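Local coordinates for putative branched-chain amino acid transport system substrate-binding protein (Rhodopseudomonas palustris, PDB 3TX6) that probably captures aromatic acids derived from lignin, such as p-coumarate and related compounds, in the periplasm for uptake by an ABC transporter, at residues E252-D255 with L259-K262; I349-T352 with K357-M360. One frame throughout, in Å; residues are numbered along the deposited sequence.

Interaction 1: E252-D255 with L259-K262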
loop_
_atom_site.group_PDB
_atom_site.type_symbol
_atom_site.label_atom_id
_atom_site.label_comp_id
_atom_site.label_asym_id
_atom_site.label_seq_id
_atom_site.Cartn_x
_atom_site.Cartn_y
_atom_site.Cartn_z
ATOM N N GLU A 252 -12.781 -13.234 -6.313
ATOM C CA GLU A 252 -13.417 -14.380 -6.954
ATOM C C GLU A 252 -12.713 -15.703 -6.602
ATOM O O GLU A 252 -13.363 -16.754 -6.483
ATOM C CB GLU A 252 -13.440 -14.198 -8.486
ATOM C CG GLU A 252 -14.250 -13.002 -8.993
ATOM C CD GLU A 252 -13.493 -11.690 -9.065
ATOM O OE1 GLU A 252 -12.352 -11.556 -8.574
ATOM O OE2 GLU A 252 -14.078 -10.750 -9.599
ATOM N N GLY A 253 -11.391 -15.653 -6.459
ATOM C CA GLY A 253 -10.573 -16.832 -6.191
ATOM C C GLY A 253 -10.562 -17.219 -4.710
ATOM O O GLY A 253 -10.048 -18.273 -4.352
ATOM N N GLN A 254 -11.107 -16.350 -3.847
ATOM C CA GLN A 254 -11.142 -16.620 -2.418
ATOM C C GLN A 254 -12.315 -17.543 -2.095
ATOM O O GLN A 254 -13.341 -17.557 -2.788
ATOM C CB GLN A 254 -11.243 -15.314 -1.608
ATOM C CG GLN A 254 -10.062 -14.363 -1.807
ATOM C CD GLN A 254 -10.310 -12.993 -1.201
ATOM O OE1 GLN A 254 -11.028 -12.880 -0.208
ATOM N NE2 GLN A 254 -9.793 -11.939 -1.834
ATOM N N ASP A 255 -12.183 -18.287 -0.996
ATOM C CA ASP A 255 -13.317 -19.050 -0.461
ATOM C C ASP A 255 -14.299 -18.078 0.190
ATOM O O ASP A 255 -13.892 -17.002 0.618
ATOM C CB ASP A 255 -12.819 -20.055 0.557
ATOM C CG ASP A 255 -11.938 -21.127 -0.062
ATOM O OD1 ASP A 255 -12.252 -21.588 -1.180
ATOM O OD2 ASP A 255 -10.924 -21.502 0.560
ATOM N N LEU A 259 -12.814 -13.610 5.195
ATOM C CA LEU A 259 -13.374 -12.339 5.681
ATOM C C LEU A 259 -13.106 -11.203 4.691
ATOM O O LEU A 259 -13.831 -10.228 4.649
ATOM C CB LEU A 259 -12.798 -11.974 7.051
ATOM C CG LEU A 259 -13.402 -12.763 8.218
ATOM C CD1 LEU A 259 -12.576 -12.583 9.475
ATOM C CD2 LEU A 259 -14.845 -12.315 8.438
ATOM N N THR A 260 -12.040 -11.331 3.912
ATOM C CA THR A 260 -11.682 -10.312 2.918
ATOM C C THR A 260 -12.589 -10.338 1.665
ATOM O O THR A 260 -12.643 -9.362 0.905
ATOM C CB THR A 260 -10.200 -10.485 2.477
ATOM O OG1 THR A 260 -9.982 -11.811 2.010
ATOM C CG2 THR A 260 -9.229 -10.158 3.619
ATOM N N LYS A 261 -13.303 -11.451 1.441
ATOM C CA LYS A 261 -13.999 -11.644 0.161
ATOM C C LYS A 261 -15.128 -10.637 -0.069
ATOM O O LYS A 261 -15.170 -9.968 -1.142
ATOM C CB LYS A 261 -14.502 -13.099 -0.021
ATOM C CG LYS A 261 -15.083 -13.392 -1.385
ATOM C CD LYS A 261 -15.327 -14.875 -1.578
ATOM C CE LYS A 261 -15.908 -15.185 -2.954
ATOM N NZ LYS A 261 -16.129 -16.649 -3.145
ATOM N N LYS A 262 -16.020 -10.524 0.891
ATOM C CA LYS A 262 -17.173 -9.652 0.770
ATOM C C LYS A 262 -16.716 -8.192 0.501
ATOM O O LYS A 262 -17.157 -7.594 -0.462
ATOM C CB LYS A 262 -18.128 -9.805 2.000
ATOM C CG LYS A 262 -19.282 -8.827 2.052
ATOM C CD LYS A 262 -20.276 -9.029 3.201
ATOM C CE LYS A 262 -19.636 -8.776 4.574
ATOM N NZ LYS A 262 -20.594 -8.680 5.732
HETATM O O HOH W 1 -16.216 -16.812 -6.072
HETATM O O HOH W 2 -10.636 -9.107 -1.078
#
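Gln254 and Lys261 bring the two backbones closest, their CA atoms 6.3 Å apart, where the irregular chain of 252-255 runs beside the chain leading into helix 261-275. No backbone-to-backbone hydrogen bond joins the segments; side chains do the work. The side chain of Lys261 is stretched straight from CB to NZ, with CG anti to the backbone N (chi1 -173°). This full length carries Lys261 CD past Asp255 O at 3.4 Å. Lys261 NZ hydrogen-bonds to Gln254 O at 3.0 Å, tilted from the carbonyl plane. The same ammonium forms a salt bridge with Asp256 and gives a hydrogen bond to a water that bridges to Glu252 O. In the other direction Gln254 reaches across Thr260 at about a right angle: Thr260 OG1 donates to Gln254 OE1 over 2.7 Å, coming from above the amide plane instead of along a lone pair. A second water accepts from Gln254 NE2 and donates to Thr260 O, so both ends of the amide are tied to Thr260, one directly and one through water. The Glu252 carboxylate forms a salt bridge with Arg280. This surface contact closes the loop that leaves strand 242-245 onto the start of helix 261-275.

Interaction 2: I349-T352 with K357-M360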
loop_
_atom_site.group_PDB
_atom_site.type_symbol
_atom_site.label_atom_id
_atom_site.label_comp_id
_atom_site.label_asym_id
_atom_site.label_seq_id
_atom_site.Cartn_x
_atom_site.Cartn_y
_atom_site.Cartn_z
ATOM N N ILE A 349 -1.773 -12.445 -1.269
ATOM C CA ILE A 349 -1.774 -13.541 -2.223
ATOM C C ILE A 349 -0.609 -13.309 -3.124
ATOM O O ILE A 349 0.006 -12.230 -3.117
ATOM C CB ILE A 349 -3.070 -13.615 -3.044
ATOM C CG1 ILE A 349 -3.271 -12.340 -3.926
ATOM C CG2 ILE A 349 -4.269 -13.833 -2.133
ATOM C CD1 ILE A 349 -4.480 -12.439 -4.834
ATOM N N LEU A 350 -0.310 -14.305 -3.936
ATOM C CA LEU A 350 0.760 -14.179 -4.880
ATOM C C LEU A 350 0.139 -14.226 -6.272
ATOM O O LEU A 350 -0.702 -15.104 -6.584
ATOM C CB LEU A 350 1.727 -15.348 -4.721
ATOM C CG LEU A 350 3.024 -15.295 -5.571
ATOM C CD1 LEU A 350 3.950 -14.116 -5.264
ATOM C CD2 LEU A 350 3.806 -16.605 -5.420
ATOM N N LEU A 351 0.507 -13.257 -7.085
ATOM C CA LEU A 351 0.011 -13.154 -8.486
ATOM C C LEU A 351 1.069 -13.450 -9.459
ATOM O O LEU A 351 2.273 -13.169 -9.250
ATOM C CB LEU A 351 -0.484 -11.741 -8.801
ATOM C CG LEU A 351 -1.689 -11.192 -8.048
ATOM C CD1 LEU A 351 -1.940 -9.731 -8.433
ATOM C CD2 LEU A 351 -2.847 -12.130 -8.313
ATOM N N THR A 352 0.638 -14.011 -10.587
ATOM C CA THR A 352 1.480 -14.000 -11.753
ATOM C C THR A 352 0.686 -13.361 -12.910
ATOM O O THR A 352 -0.471 -12.996 -12.745
ATOM C CB THR A 352 2.017 -15.431 -12.059
ATOM O OG1 THR A 352 3.061 -15.354 -13.010
ATOM C CG2 THR A 352 0.899 -16.390 -12.553
ATOM N N LYS A 357 -2.945 -11.017 -18.262
ATOM C CA LYS A 357 -3.813 -10.817 -17.131
ATOM C C LYS A 357 -3.185 -11.410 -15.861
ATOM O O LYS A 357 -2.439 -12.386 -15.905
ATOM C CB LYS A 357 -5.185 -11.491 -17.370
ATOM C CG LYS A 357 -5.858 -11.125 -18.687
ATOM C CD LYS A 357 -6.325 -9.686 -18.707
ATOM C CE LYS A 357 -6.910 -9.313 -20.072
ATOM N NZ LYS A 357 -7.892 -10.315 -20.604
ATOM N N TYR A 358 -3.496 -10.825 -14.729
ATOM C CA TYR A 358 -3.105 -11.386 -13.437
ATOM C C TYR A 358 -3.853 -12.685 -13.153
ATOM O O TYR A 358 -5.078 -12.770 -13.422
ATOM C CB TYR A 358 -3.414 -10.379 -12.329
ATOM C CG TYR A 358 -2.488 -9.173 -12.324
ATOM C CD1 TYR A 358 -1.121 -9.322 -12.150
ATOM C CD2 TYR A 358 -2.982 -7.877 -12.523
ATOM C CE1 TYR A 358 -0.259 -8.215 -12.165
ATOM C CE2 TYR A 358 -2.127 -6.768 -12.506
ATOM C CZ TYR A 358 -0.770 -6.942 -12.321
ATOM O OH TYR A 358 0.063 -5.831 -12.332
ATOM N N VAL A 359 -3.138 -13.688 -12.626
ATOM C CA VAL A 359 -3.736 -14.947 -12.138
ATOM C C VAL A 359 -3.185 -15.263 -10.733
ATOM O O VAL A 359 -2.019 -15.094 -10.520
ATOM C CB VAL A 359 -3.353 -16.157 -13.044
ATOM C CG1 VAL A 359 -4.242 -17.358 -12.716
ATOM C CG2 VAL A 359 -3.425 -15.786 -14.510
HETATM N N MSE A 360 -4.021 -15.741 -9.797
HETATM C CA MSE A 360 -3.548 -16.123 -8.433
HETATM C C MSE A 360 -2.749 -17.411 -8.565
HETATM O O MSE A 360 -3.181 -18.374 -9.213
HETATM C CB MSE A 360 -4.679 -16.258 -7.400
HETATM C CG MSE A 360 -4.184 -16.354 -5.950
HETATM SE SE MSE A 360 -5.633 -17.045 -4.851
HETATM C CE MSE A 360 -6.938 -15.552 -4.982
#
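The side chains of Tyr358 and Leu351 cross at about a right angle on one side of a beta hairpin, strands 349-354 and 357-360, at one edge of the seven-stranded mixed sheet of this periplasmic binding protein fold. Leu351 CD1 makes an off-centre CH-pi contact, 4.3 Å from the Tyr358 ring centroid and 29° off its normal, and lies closest to CD1 of the tyrosine. Near the ring plane, at an edge, sits the carbonyl oxygen of Thr352. Met228, Phe230 and Ile231 of helix 228-234 also touch the Tyr358 side chain, and Tyr358 OH hydrogen-bonds to the carbonyl of Ser227, which fixes the far end of the side chain. The short strand segments run antiparallel with a marked twist, 140° between their directions. Thr352 and Val359 are a hydrogen-bonded pair: Thr352 N donates to Val359 O at 2.9 Å, nearly straight at 173°, and Val359 N returns a bond to Thr352 O at 2.8 Å. Thr352 O also receives a CA-H...O contact from Tyr358 CA. Leu351 and Met360, the next pair, are non-hydrogen-bonded; their side chains project from the face opposite that of Thr352 and Val359. Strand 242-245 lies on the other flank of strand 349-354 and bonds to the backbones of Ile349 and Leu351, so the hairpin's second strand forms the outermost edge of the sheet within the chain. Thr352 OG1, anti to the backbone N, hydrogen-bonds to the carbonyl of Val241, while its CG2 turns to the hairpin partner. Selenomethionine Met360 runs extended to SE and then bends, bringing its CE to within 4.0 Å of Ile349 CD1.

How the interactions relate
From the N terminus, interaction 1 comes first: it closes a short loop of three residues between 252-255 and 259-262, in the connection that follows strand 242-245. The chain then runs through helices 261-275, 282-304 and 310-322 and the small two-stranded sheet before interaction 2 closes the hairpin of 349-352 and 357-360. The two closures follow in series, neither nested nor crossed. They meet in space all the same, with centres about 15 Å apart: Met360 CE packs 4.0 Å from Gly253 C, and Met360 also touches Asp250. Strand 242-245 connects them, leading into the loop of interaction 1 while pairing with strand 349-354 of interaction 2.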